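Local coordinates for putative oxidoreductase (Magnetospirillum magnetotacticum, PDB 3C1A), which is of undetermined specificity but, as a GFO/IDH/MocA-type oxidoreductase with a Rossmann fold, probably binds a nicotinamide cofactor and catalyses a redox reaction, at residues Thr212-Ser216 against Thr217-His221; Leu305-Val308 against Arg309-Ala313; Ser59-Arg62 against Ser63-Ala67; Ala140-Thr143 against Ser144-Pro147; Met278-Thr281 against Arg282-Leu286. All blocks are in the same frame, centred on the assembly; numbering follows the deposited sequence.

Interaction 1: residues Thr212-Ser216 against Thr217-His221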
loop_
_atom_site.group_PDB
_atom_site.type_symbol
_atom_site.label_atom_id
_atom_site.label_comp_id
_atom_site.label_asym_id
_atom_site.label_seq_id
_atom_site.Cartn_x
_atom_site.Cartn_y
_atom_site.Cartn_z
ATOM N N THR A 212 12.588 6.657 11.511
ATOM C CA THR A 212 12.056 6.783 12.870
ATOM C C THR A 212 10.945 7.814 12.902
ATOM O O THR A 212 11.154 8.966 12.528
ATOM C CB THR A 212 13.127 7.173 13.911
ATOM O OG1 THR A 212 14.283 6.345 13.755
ATOM C CG2 THR A 212 12.568 6.984 15.340
ATOM N N LEU A 213 9.781 7.371 13.369
ATOM C CA LEU A 213 8.566 8.179 13.504
ATOM C C LEU A 213 8.206 8.185 14.972
ATOM O O LEU A 213 8.003 7.122 15.550
ATOM C CB LEU A 213 7.407 7.542 12.717
ATOM C CG LEU A 213 7.377 7.649 11.176
ATOM C CD1 LEU A 213 8.660 7.175 10.542
ATOM C CD2 LEU A 213 6.176 6.892 10.588
ATOM N N ALA A 214 8.174 9.371 15.588
ATOM C CA ALA A 214 7.872 9.497 17.020
ATOM C C ALA A 214 6.432 9.920 17.275
ATOM O O ALA A 214 5.894 10.848 16.651
ATOM C CB ALA A 214 8.867 10.482 17.705
ATOM N N PHE A 215 5.800 9.215 18.200
ATOM C CA PHE A 215 4.423 9.472 18.596
ATOM C C PHE A 215 4.423 9.636 20.103
ATOM O O PHE A 215 4.254 8.684 20.843
ATOM C CB PHE A 215 3.547 8.305 18.234
ATOM C CG PHE A 215 3.503 8.019 16.775
ATOM C CD1 PHE A 215 4.439 7.178 16.190
ATOM C CD2 PHE A 215 2.482 8.543 15.995
ATOM C CE1 PHE A 215 4.403 6.902 14.842
ATOM C CE2 PHE A 215 2.421 8.256 14.643
ATOM C CZ PHE A 215 3.394 7.430 14.063
ATOM N N SER A 216 4.621 10.872 20.516
ATOM C CA SER A 216 4.935 11.240 21.887
ATOM C C SER A 216 6.065 10.360 22.400
ATOM O O SER A 216 7.205 10.501 21.916
ATOM C CB SER A 216 3.678 11.223 22.739
ATOM O OG SER A 216 2.798 12.226 22.261
ATOM N N THR A 217 5.773 9.439 23.322
ATOM C CA THR A 217 6.821 8.608 23.918
ATOM C C THR A 217 7.055 7.257 23.201
ATOM O O THR A 217 7.839 6.418 23.685
ATOM C CB THR A 217 6.509 8.317 25.396
ATOM O OG1 THR A 217 5.311 7.527 25.486
ATOM C CG2 THR A 217 6.346 9.632 26.175
ATOM N N VAL A 218 6.403 7.050 22.056
ATOM C CA VAL A 218 6.434 5.754 21.385
ATOM C C VAL A 218 7.109 5.988 20.042
ATOM O O VAL A 218 6.708 6.904 19.314
ATOM C CB VAL A 218 4.998 5.210 21.154
ATOM C CG1 VAL A 218 5.000 3.943 20.293
ATOM C CG2 VAL A 218 4.288 4.974 22.463
ATOM N N GLU A 219 8.128 5.190 19.723
ATOM C CA GLU A 219 8.779 5.278 18.407
ATOM C C GLU A 219 8.474 4.075 17.565
ATOM O O GLU A 219 8.360 2.963 18.083
ATOM C CB GLU A 219 10.288 5.408 18.531
ATOM C CG GLU A 219 10.715 6.753 19.020
ATOM C CD GLU A 219 12.183 6.979 18.883
ATOM O OE1 GLU A 219 12.938 5.985 18.859
ATOM O OE2 GLU A 219 12.579 8.162 18.783
ATOM N N ALA A 220 8.325 4.332 16.263
ATOM C CA ALA A 220 8.196 3.311 15.223
ATOM C C ALA A 220 9.470 3.399 14.430
ATOM O O ALA A 220 9.866 4.499 14.011
ATOM C CB ALA A 220 6.989 3.576 14.317
ATOM N N HIS A 221 10.168 2.284 14.298
ATOM C CA HIS A 221 11.394 2.178 13.484
ATOM C C HIS A 221 11.114 1.257 12.294
ATOM O O HIS A 221 10.762 0.066 12.435
ATOM C CB HIS A 221 12.592 1.633 14.263
ATOM C CG HIS A 221 12.954 2.436 15.479
ATOM N ND1 HIS A 221 12.892 1.920 16.753
ATOM C CD2 HIS A 221 13.386 3.712 15.618
ATOM C CE1 HIS A 221 13.259 2.841 17.624
ATOM N NE2 HIS A 221 13.572 3.937 16.962
#
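Strand 212-215 runs antiparallel to strand 218-221, their axes 4.7 Å apart at an angle of 160°, and a type II' turn from Phe215 to Val218 closes this tight beta hairpin. Leu213 N to Ala220 O and Ala220 N to Leu213 O are both 2.9 Å, with both donors in the carbonyl planes. Phe215 and Val218 form the second hydrogen-bonded pair. On the face carrying Thr212, Glu219 and His221, Thr212 CG2 stands anti to its own N and meets the carboxylate of Glu219 at CD, 3.6 Å away. Its OG1 approaches the His221 ring in plane at the edge, 3.3 Å from CD2. Replacing Thr212 by a glycine would probably strip the imidazole and the carboxylate of their shared neighbour, leaving a gap beside the pair and both freer to turn. A weak bond from His221 NE2 to Glu219 OE1, 2.9 Å but bent, spans the same side. On the other face Phe215 CE1 lies 4.2 Å from Ala220 CB, and both residues pack on Val180 of helix 168-184. The chemistry is thus split by face: polar groups gather beside Thr212, while Phe215, Val218 and Ala220 on the other face pack on that helix.

Interaction 2: residues Leu305-Val308 against Arg309-Ala313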
loop_
_atom_site.group_PDB
_atom_site.type_symbol
_atom_site.label_atom_id
_atom_site.label_comp_id
_atom_site.label_asym_id
_atom_site.label_seq_id
_atom_site.Cartn_x
_atom_site.Cartn_y
_atom_site.Cartn_z
ATOM N N LEU A 305 -2.425 10.703 1.500
ATOM C CA LEU A 305 -1.833 12.040 1.603
ATOM C C LEU A 305 -0.879 12.145 2.821
ATOM O O LEU A 305 0.242 12.697 2.722
ATOM C CB LEU A 305 -2.929 13.102 1.625
ATOM C CG LEU A 305 -2.557 14.538 2.035
ATOM C CD1 LEU A 305 -1.443 15.143 1.188
ATOM C CD2 LEU A 305 -3.789 15.369 1.918
ATOM N N ARG A 306 -1.319 11.628 3.951
ATOM C CA ARG A 306 -0.533 11.709 5.187
ATOM C C ARG A 306 0.763 10.893 5.052
ATOM O O ARG A 306 1.792 11.298 5.577
ATOM C CB ARG A 306 -1.351 11.222 6.376
ATOM C CG ARG A 306 -2.552 12.095 6.693
ATOM C CD ARG A 306 -3.549 11.359 7.592
ATOM N NE ARG A 306 -2.894 10.835 8.776
ATOM C CZ ARG A 306 -3.277 9.771 9.470
ATOM N NH1 ARG A 306 -4.393 9.135 9.163
ATOM N NH2 ARG A 306 -2.575 9.382 10.526
ATOM N N VAL A 307 0.684 9.740 4.370
ATOM C CA VAL A 307 1.878 8.897 4.056
ATOM C C VAL A 307 2.865 9.686 3.199
ATOM O O VAL A 307 4.075 9.609 3.442
ATOM C CB VAL A 307 1.517 7.652 3.274
ATOM C CG1 VAL A 307 2.762 6.960 2.736
ATOM C CG2 VAL A 307 0.592 6.673 4.149
ATOM N N VAL A 308 2.350 10.372 2.168
ATOM C CA VAL A 308 3.191 11.227 1.305
ATOM C C VAL A 308 3.876 12.335 2.098
ATOM O O VAL A 308 5.056 12.698 1.840
ATOM C CB VAL A 308 2.405 11.832 0.106
ATOM C CG1 VAL A 308 3.206 12.969 -0.603
ATOM C CG2 VAL A 308 2.075 10.783 -0.941
ATOM N N ARG A 309 3.170 12.866 3.082
ATOM C CA ARG A 309 3.751 13.935 3.920
ATOM C C ARG A 309 4.944 13.420 4.715
ATOM O O ARG A 309 5.993 14.033 4.752
ATOM C CB ARG A 309 2.704 14.545 4.857
ATOM C CG ARG A 309 3.304 15.672 5.704
ATOM C CD ARG A 309 2.297 16.394 6.563
ATOM N NE ARG A 309 1.280 17.055 5.764
ATOM C CZ ARG A 309 0.020 16.648 5.666
ATOM N NH1 ARG A 309 -0.401 15.571 6.316
ATOM N NH2 ARG A 309 -0.831 17.326 4.914
ATOM N N VAL A 310 4.802 12.252 5.307
ATOM C CA VAL A 310 5.854 11.678 6.116
ATOM C C VAL A 310 7.043 11.288 5.220
ATOM O O VAL A 310 8.194 11.453 5.600
ATOM C CB VAL A 310 5.360 10.392 6.849
ATOM C CG1 VAL A 310 6.525 9.668 7.515
ATOM C CG2 VAL A 310 4.265 10.693 7.850
ATOM N N LEU A 311 6.767 10.716 4.045
ATOM C CA LEU A 311 7.857 10.265 3.195
ATOM C C LEU A 311 8.711 11.444 2.757
ATOM O O LEU A 311 9.948 11.351 2.758
ATOM C CB LEU A 311 7.326 9.507 2.003
ATOM C CG LEU A 311 6.747 8.149 2.380
ATOM C CD1 LEU A 311 6.138 7.557 1.168
ATOM C CD2 LEU A 311 7.879 7.291 2.961
ATOM N N GLY A 312 8.057 12.551 2.412
ATOM C CA GLY A 312 8.759 13.788 2.074
ATOM C C GLY A 312 9.588 14.358 3.216
ATOM O O GLY A 312 10.676 14.892 2.970
ATOM N N ALA A 313 9.097 14.222 4.454
ATOM C CA ALA A 313 9.868 14.586 5.668
ATOM C C ALA A 313 11.131 13.728 5.911
ATOM O O ALA A 313 12.016 14.142 6.638
ATOM C CB ALA A 313 8.969 14.535 6.904
#
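Leu311 N donates to Val307 O at 3.0 Å, with an N-H...O angle of 156°, one of four successive i to i+4 bonds that define this stretch as alpha helix, part of the C-terminal helix 301-314. Arg309 N to Leu305 O, Val310 N to Arg306 O and Gly312 N to Val308 O complete the run. The same turn sets Val307 and Leu311 next to each other, running in the same direction, with Val307 CG1 3.8 Å from Leu311 CD1. Leu311 CG sits beside its own backbone N (chi1 -70°), which places it over the preceding turn, 3.2 Å from Val307 O. Beyond this pair Leu311 packs on Leu169, Trp170 and Ala174 of helix 168-184. Putting an alanine at Leu311 would probably open a gap between Val307 and that helix. Leu305 faces another neighbour, helix 106-119, so the one helix packs against two others. On the more open side the Arg306 and Arg309 side chains cross, their guanidinium planes 20° apart. Asp187 forms a salt bridge with Arg306 NE and also touches the Arg309 side chain, so Asp187 neighbours both arginines. The closest approach of the Arg309 guanidinium to the Arg306 side chain is made by NH1, 4.1 Å from Arg306 CG.

Interaction 3: residues Ser59-Arg62 against Ser63-Ala67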
loop_
_atom_site.group_PDB
_atom_site.type_symbol
_atom_site.label_atom_id
_atom_site.label_comp_id
_atom_site.label_asym_id
_atom_site.label_seq_id
_atom_site.Cartn_x
_atom_site.Cartn_y
_atom_site.Cartn_z
ATOM N N SER A 59 -4.938 2.447 -26.233
ATOM C CA SER A 59 -3.598 2.943 -26.186
ATOM C C SER A 59 -3.586 4.225 -25.349
ATOM O O SER A 59 -2.609 4.492 -24.635
ATOM C CB SER A 59 -3.093 3.192 -27.603
ATOM O OG SER A 59 -3.609 4.420 -28.081
ATOM N N ASP A 60 -4.679 4.995 -25.401
ATOM C CA ASP A 60 -4.781 6.285 -24.693
ATOM C C ASP A 60 -5.581 6.166 -23.411
ATOM O O ASP A 60 -6.758 5.811 -23.472
ATOM C CB ASP A 60 -5.439 7.309 -25.623
ATOM C CG ASP A 60 -5.227 8.745 -25.188
ATOM O OD1 ASP A 60 -5.116 9.042 -23.969
ATOM O OD2 ASP A 60 -5.186 9.590 -26.106
ATOM N N TRP A 61 -4.958 6.479 -22.256
ATOM C CA TRP A 61 -5.641 6.386 -20.967
ATOM C C TRP A 61 -6.885 7.253 -20.925
ATOM O O TRP A 61 -7.843 6.909 -20.232
ATOM C CB TRP A 61 -4.716 6.681 -19.748
ATOM C CG TRP A 61 -4.122 8.077 -19.677
ATOM C CD1 TRP A 61 -2.926 8.441 -20.141
ATOM C CD2 TRP A 61 -4.705 9.265 -19.095
ATOM N NE1 TRP A 61 -2.709 9.784 -19.928
ATOM C CE2 TRP A 61 -3.784 10.308 -19.274
ATOM C CE3 TRP A 61 -5.900 9.536 -18.441
ATOM C CZ2 TRP A 61 -4.025 11.602 -18.834
ATOM C CZ3 TRP A 61 -6.147 10.795 -18.010
ATOM C CH2 TRP A 61 -5.205 11.829 -18.189
ATOM N N ARG A 62 -6.870 8.379 -21.649
ATOM C CA ARG A 62 -8.015 9.280 -21.690
ATOM C C ARG A 62 -9.310 8.602 -22.143
ATOM O O ARG A 62 -10.410 8.991 -21.710
ATOM C CB ARG A 62 -7.723 10.489 -22.567
ATOM C CG ARG A 62 -6.692 11.387 -21.952
ATOM C CD ARG A 62 -6.307 12.524 -22.879
ATOM N NE ARG A 62 -5.203 13.290 -22.317
ATOM C CZ ARG A 62 -3.928 12.894 -22.299
ATOM N NH1 ARG A 62 -3.568 11.720 -22.812
ATOM N NH2 ARG A 62 -3.001 13.681 -21.749
ATOM N N SER A 63 -9.197 7.614 -23.031
ATOM C CA SER A 63 -10.375 6.873 -23.480
ATOM C C SER A 63 -10.974 5.999 -22.390
ATOM O O SER A 63 -12.163 5.630 -22.449
ATOM C CB SER A 63 -10.045 6.024 -24.697
ATOM O OG SER A 63 -9.529 6.842 -25.745
ATOM N N VAL A 64 -10.167 5.618 -21.411
ATOM C CA VAL A 64 -10.705 4.861 -20.277
ATOM C C VAL A 64 -11.577 5.752 -19.412
ATOM O O VAL A 64 -12.685 5.365 -19.058
ATOM C CB VAL A 64 -9.604 4.191 -19.455
ATOM C CG1 VAL A 64 -10.179 3.653 -18.145
ATOM C CG2 VAL A 64 -8.986 3.074 -20.295
ATOM N N VAL A 65 -11.116 6.973 -19.123
ATOM C CA VAL A 65 -11.886 7.888 -18.263
ATOM C C VAL A 65 -13.071 8.573 -18.974
ATOM O O VAL A 65 -13.986 9.070 -18.323
ATOM C CB VAL A 65 -10.994 8.982 -17.552
ATOM C CG1 VAL A 65 -9.686 8.369 -16.925
ATOM C CG2 VAL A 65 -10.661 10.130 -18.452
ATOM N N SER A 66 -13.062 8.591 -20.303
ATOM C CA SER A 66 -14.201 9.123 -21.063
ATOM C C SER A 66 -15.251 8.071 -21.361
ATOM O O SER A 66 -16.240 8.375 -22.018
ATOM C CB SER A 66 -13.755 9.730 -22.386
ATOM O OG SER A 66 -12.852 10.795 -22.162
ATOM N N ALA A 67 -15.029 6.846 -20.900
ATOM C CA ALA A 67 -15.841 5.699 -21.259
ATOM C C ALA A 67 -17.132 5.750 -20.475
ATOM O O ALA A 67 -17.082 5.888 -19.254
ATOM C CB ALA A 67 -15.071 4.403 -20.948
HETATM O O HOH W 1 -10.950 11.779 -21.059
#
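Trp61 has CG placed between its backbone N and carbonyl carbon (chi1 63°), and Val65 has CG1 anti to its carbonyl carbon (chi1 -46°); together these settings bring CG1 of Val65 to the edge of the indole, near its plane and 4.2 Å from Trp61 CE3. A face of the same indole is covered by Arg62, whose side chain runs extended from CG to NE. Arg62 CG rides above the ring toward its rim, and farther along the guanidinium turns a face to Trp61, with CZ2 lying over its centre, 3.6 Å from the plane. Asp60 OD1 meets that guanidinium in plane at the edge, through a weak salt bridge of 3.3 Å to Arg62 NH1. The same oxygen accepts Arg62 N at 3.0 Å, approached from above the carboxylate plane. Two donors from one residue therefore grip OD1, and the backbone one is a capping bond at the start of helix 62-65. This short helix follows strand 56-58 in the Rossmann fold, at the crossover by which the chain returns past strands 35-42 and 11-17 to strand 72-76. Trp61 packs on Ile16 of strand 11-17 and on Ile85 and Ala88 of helix 82-91, while Val64 is buried against the sheet. Within the turn, Trp61 O receives Val64 N at 2.9 Å and, weakly, Val65 N. Ser63 N reaches Asp60 O, 3.1 Å away, from well above the carbonyl plane. Arg62 O takes Ser66 N at 3.0 Å and a proton from a bound water at 2.9 Å.

Interaction 4: residues Ala140-Thr143 against Ser144-Pro147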
loop_
_atom_site.group_PDB
_atom_site.type_symbol
_atom_site.label_atom_id
_atom_site.label_comp_id
_atom_site.label_asym_id
_atom_site.label_seq_id
_atom_site.Cartn_x
_atom_site.Cartn_y
_atom_site.Cartn_z
ATOM N N ALA A 140 -7.330 -6.329 15.755
ATOM C CA ALA A 140 -8.407 -6.866 16.598
ATOM C C ALA A 140 -7.928 -7.372 17.967
ATOM O O ALA A 140 -8.733 -7.434 18.927
ATOM C CB ALA A 140 -9.163 -7.989 15.864
ATOM N N ASP A 141 -6.653 -7.767 18.047
ATOM C CA ASP A 141 -6.040 -8.319 19.264
ATOM C C ASP A 141 -5.131 -7.355 20.037
ATOM O O ASP A 141 -4.377 -7.770 20.893
ATOM C CB ASP A 141 -5.265 -9.587 18.931
ATOM C CG ASP A 141 -6.082 -10.841 19.197
ATOM O OD1 ASP A 141 -7.119 -11.018 18.523
ATOM O OD2 ASP A 141 -5.703 -11.632 20.096
ATOM N N LEU A 142 -5.233 -6.073 19.758
ATOM C CA LEU A 142 -4.348 -5.081 20.382
ATOM C C LEU A 142 -4.566 -4.931 21.890
ATOM O O LEU A 142 -3.620 -4.675 22.622
ATOM C CB LEU A 142 -4.461 -3.728 19.661
ATOM C CG LEU A 142 -3.546 -3.442 18.458
ATOM C CD1 LEU A 142 -3.943 -2.146 17.812
ATOM C CD2 LEU A 142 -2.084 -3.377 18.863
ATOM N N THR A 143 -5.794 -5.113 22.380
ATOM C CA THR A 143 -6.033 -5.023 23.842
ATOM C C THR A 143 -5.205 -6.039 24.615
ATOM O O THR A 143 -4.748 -5.752 25.717
ATOM C CB THR A 143 -7.535 -5.246 24.227
ATOM O OG1 THR A 143 -8.369 -4.381 23.462
ATOM C CG2 THR A 143 -7.767 -4.962 25.715
ATOM N N SER A 144 -5.025 -7.223 24.035
ATOM C CA SER A 144 -4.253 -8.290 24.660
ATOM C C SER A 144 -2.862 -7.838 25.087
ATOM O O SER A 144 -2.394 -8.222 26.157
ATOM C CB SER A 144 -4.115 -9.474 23.706
ATOM O OG SER A 144 -5.381 -9.914 23.252
ATOM N N ILE A 145 -2.207 -7.013 24.272
ATOM C CA ILE A 145 -0.827 -6.605 24.553
ATOM C C ILE A 145 -0.736 -5.303 25.365
ATOM O O ILE A 145 0.337 -4.886 25.746
ATOM C CB ILE A 145 0.034 -6.563 23.264
ATOM C CG1 ILE A 145 -0.440 -5.496 22.273
ATOM C CG2 ILE A 145 0.031 -7.963 22.599
ATOM C CD1 ILE A 145 0.697 -4.907 21.384
ATOM N N GLY A 146 -1.860 -4.644 25.608
ATOM C CA GLY A 146 -1.859 -3.438 26.392
ATOM C C GLY A 146 -1.255 -2.232 25.702
ATOM O O GLY A 146 -0.874 -2.261 24.515
ATOM N N PRO A 147 -1.113 -1.153 26.441
ATOM C CA PRO A 147 -0.576 0.038 25.807
ATOM C C PRO A 147 0.733 -0.204 25.003
ATOM O O PRO A 147 1.667 -0.888 25.471
ATOM C CB PRO A 147 -0.389 0.983 26.984
ATOM C CG PRO A 147 -1.447 0.546 27.958
ATOM C CD PRO A 147 -1.443 -0.937 27.858
HETATM O O HOH W 2 -2.530 -1.841 22.395
#
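Leu142 and Ile145 cross with their ends together, Leu142 CD2 lying 4.1 Å from Ile145 CD1. The isoleucine reaches this position because its CG1 sits between its own N and carbonyl carbon (chi1 65°), which also lays CG1 over Leu142 O at 3.3 Å. That carbonyl oxygen is a small hub: it accepts Ile145 N at 3.2 Å, Gly146 N through a weak bond, and a proton from a bound water at 3.0 Å. The water donates its other proton to Gly146 O, 2.7 Å away, and thereby bridges the start and the exit of the turn. Thr143 O accepts Gly146 N at 3.1 Å, from 66° above the carbonyl plane. Asp141 O receives a weak bond from Ser144 N. The three-residue steps from Ile145 N and Gly146 N, both well above the carbonyl planes they meet, are consistent with a short, weakly bonded turn closer to 3-10 than to alpha geometry. Gly146 ends it with a positive phi of 72°, a backbone setting readily adopted by glycine, and a side chain here would also run into Pro147 CD. The turn lies in the GFO/IDH/MocA C-terminal domain, just after helix 133-140. Leu142 and Ile145 rest together on Val236 of strand 229-238, and backbone bonds pairing Ile145 with Ala240 and Pro147 with Glu239 lead the chain into strand 148-158 of the mixed sheet.

Interaction 5: residues Met278-Thr281 against Arg282-Leu286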
loop_
_atom_site.group_PDB
_atom_site.type_symbol
_atom_site.label_atom_id
_atom_site.label_comp_id
_atom_site.label_asym_id
_atom_site.label_seq_id
_atom_site.Cartn_x
_atom_site.Cartn_y
_atom_site.Cartn_z
HETATM N N MSE A 278 -6.409 -13.474 0.058
HETATM C CA MSE A 278 -5.240 -12.707 -0.326
HETATM C C MSE A 278 -5.457 -11.203 -0.199
HETATM O O MSE A 278 -6.511 -10.684 -0.538
HETATM C CB MSE A 278 -4.772 -13.069 -1.716
HETATM C CG MSE A 278 -3.686 -14.111 -1.629
HETATM SE SE MSE A 278 -2.798 -14.052 -3.266
HETATM C CE MSE A 278 -4.025 -14.780 -4.171
ATOM N N PRO A 279 -4.473 -10.491 0.359
ATOM C CA PRO A 279 -4.696 -9.058 0.510
ATOM C C PRO A 279 -5.169 -8.337 -0.749
ATOM O O PRO A 279 -6.116 -7.554 -0.666
ATOM C CB PRO A 279 -3.332 -8.533 0.974
ATOM C CG PRO A 279 -2.716 -9.708 1.682
ATOM C CD PRO A 279 -3.185 -10.918 0.926
ATOM N N LEU A 280 -4.525 -8.564 -1.895
ATOM C CA LEU A 280 -4.924 -7.846 -3.111
ATOM C C LEU A 280 -6.326 -8.234 -3.556
ATOM O O LEU A 280 -7.066 -7.413 -4.090
ATOM C CB LEU A 280 -3.919 -8.050 -4.239
ATOM C CG LEU A 280 -4.177 -7.345 -5.563
ATOM C CD1 LEU A 280 -4.204 -5.860 -5.343
ATOM C CD2 LEU A 280 -3.094 -7.739 -6.576
ATOM N N THR A 281 -6.683 -9.494 -3.381
ATOM C CA THR A 281 -8.030 -9.912 -3.679
ATOM C C THR A 281 -9.010 -9.136 -2.803
ATOM O O THR A 281 -10.003 -8.607 -3.307
ATOM C CB THR A 281 -8.201 -11.426 -3.528
ATOM O OG1 THR A 281 -7.312 -12.102 -4.433
ATOM C CG2 THR A 281 -9.630 -11.816 -3.797
ATOM N N ARG A 282 -8.693 -9.004 -1.511
ATOM C CA ARG A 282 -9.500 -8.218 -0.588
ATOM C C ARG A 282 -9.636 -6.776 -0.966
ATOM O O ARG A 282 -10.732 -6.245 -0.919
ATOM C CB ARG A 282 -8.918 -8.293 0.811
ATOM C CG ARG A 282 -9.826 -7.739 1.907
ATOM C CD ARG A 282 -9.425 -8.343 3.235
ATOM N NE ARG A 282 -10.162 -7.722 4.316
ATOM C CZ ARG A 282 -11.228 -8.255 4.894
ATOM N NH1 ARG A 282 -11.710 -9.436 4.511
ATOM N NH2 ARG A 282 -11.823 -7.593 5.872
ATOM N N ALA A 283 -8.514 -6.134 -1.326
ATOM C CA ALA A 283 -8.504 -4.731 -1.773
ATOM C C ALA A 283 -9.448 -4.449 -2.945
ATOM O O ALA A 283 -10.275 -3.528 -2.884
ATOM C CB ALA A 283 -7.081 -4.319 -2.140
ATOM N N VAL A 284 -9.287 -5.221 -4.017
ATOM C CA VAL A 284 -10.122 -5.094 -5.210
ATOM C C VAL A 284 -11.590 -5.558 -4.957
ATOM O O VAL A 284 -12.536 -4.954 -5.455
ATOM C CB VAL A 284 -9.481 -5.876 -6.387
ATOM C CG1 VAL A 284 -10.329 -5.769 -7.648
ATOM C CG2 VAL A 284 -8.062 -5.361 -6.645
ATOM N N ARG A 285 -11.795 -6.627 -4.202
ATOM C CA ARG A 285 -13.170 -7.035 -3.855
ATOM C C ARG A 285 -13.913 -5.951 -3.083
ATOM O O ARG A 285 -15.005 -5.549 -3.470
ATOM C CB ARG A 285 -13.165 -8.341 -3.058
ATOM C CG ARG A 285 -14.568 -8.892 -2.765
ATOM C CD ARG A 285 -14.548 -10.146 -1.920
ATOM N NE ARG A 285 -13.762 -9.970 -0.712
ATOM C CZ ARG A 285 -14.216 -9.436 0.408
ATOM N NH1 ARG A 285 -15.481 -9.041 0.494
ATOM N NH2 ARG A 285 -13.406 -9.317 1.444
ATOM N N LEU A 286 -13.320 -5.471 -1.998
ATOM C CA LEU A 286 -13.896 -4.384 -1.223
ATOM C C LEU A 286 -14.104 -3.112 -2.030
ATOM O O LEU A 286 -15.175 -2.489 -1.964
ATOM C CB LEU A 286 -13.040 -4.078 -0.006
ATOM C CG LEU A 286 -13.076 -5.182 1.060
ATOM C CD1 LEU A 286 -12.078 -4.781 2.183
ATOM C CD2 LEU A 286 -14.500 -5.438 1.559
#
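Arg282 N donates to the carbonyl of selenomethionine Met278, the N-cap residue, at 2.9 Å from Met278 O and with an N-H...O angle of 168°. The Arg282 side chain leaves anti to its N and stays extended to NE, which carries its head away from the preceding turn to a salt bridge between NH2 and Glu136. Next, Ala283 N bonds to Pro279 O at 2.9 Å, while its small CB lies 3.7 Å from Leu280 O. Val284 follows with an almost straight bond, 177° at the hydrogen, to Leu280 O. Its CG2 runs alongside the Leu280 side chain, 4.1 Å from CD1, and both residues pack on Thr28 of helix 25-31. Arg285 N reaches Thr281 O at 2.8 Å. The guanidinium of Arg285 meets Arg282 NH1 at its edge, in plane; Glu277 forms a salt bridge with Arg285 NE and a long, weak ion pair with Arg282 NH1, so Glu277 is shared by both arginines and probably offsets their like charges. Leu286 N then bonds to Arg282 O. This is the first stretch of alpha helix 279-290, with a proline just after the N-cap, where its missing N-H costs no i to i+4 bond.

In the fold
Along the chain the contacts run in the order 3, 4, 1, 5, 2, each closing before the next opens. Interaction 3 flanks the six-stranded parallel Rossmann sheet, whereas interactions 1 and 4 belong to the C-terminal domain and its mixed sheet; the centres of 3 and 4 lie about 47 Å apart. Interactions 1 and 2 do touch, Leu213 CD2 packing 4.2 Å from Val310 CG1, so the hairpin of strands 204-215 and 218-225 meets the C-terminal helix. That helix also contacts helix 106-119 of the Rossmann part, and interaction 5, centred about 24 Å from interaction 2, borders strand 123-126. Helix 301-314 thus joins the two parts, while helix 279-290 packs on the Rossmann side.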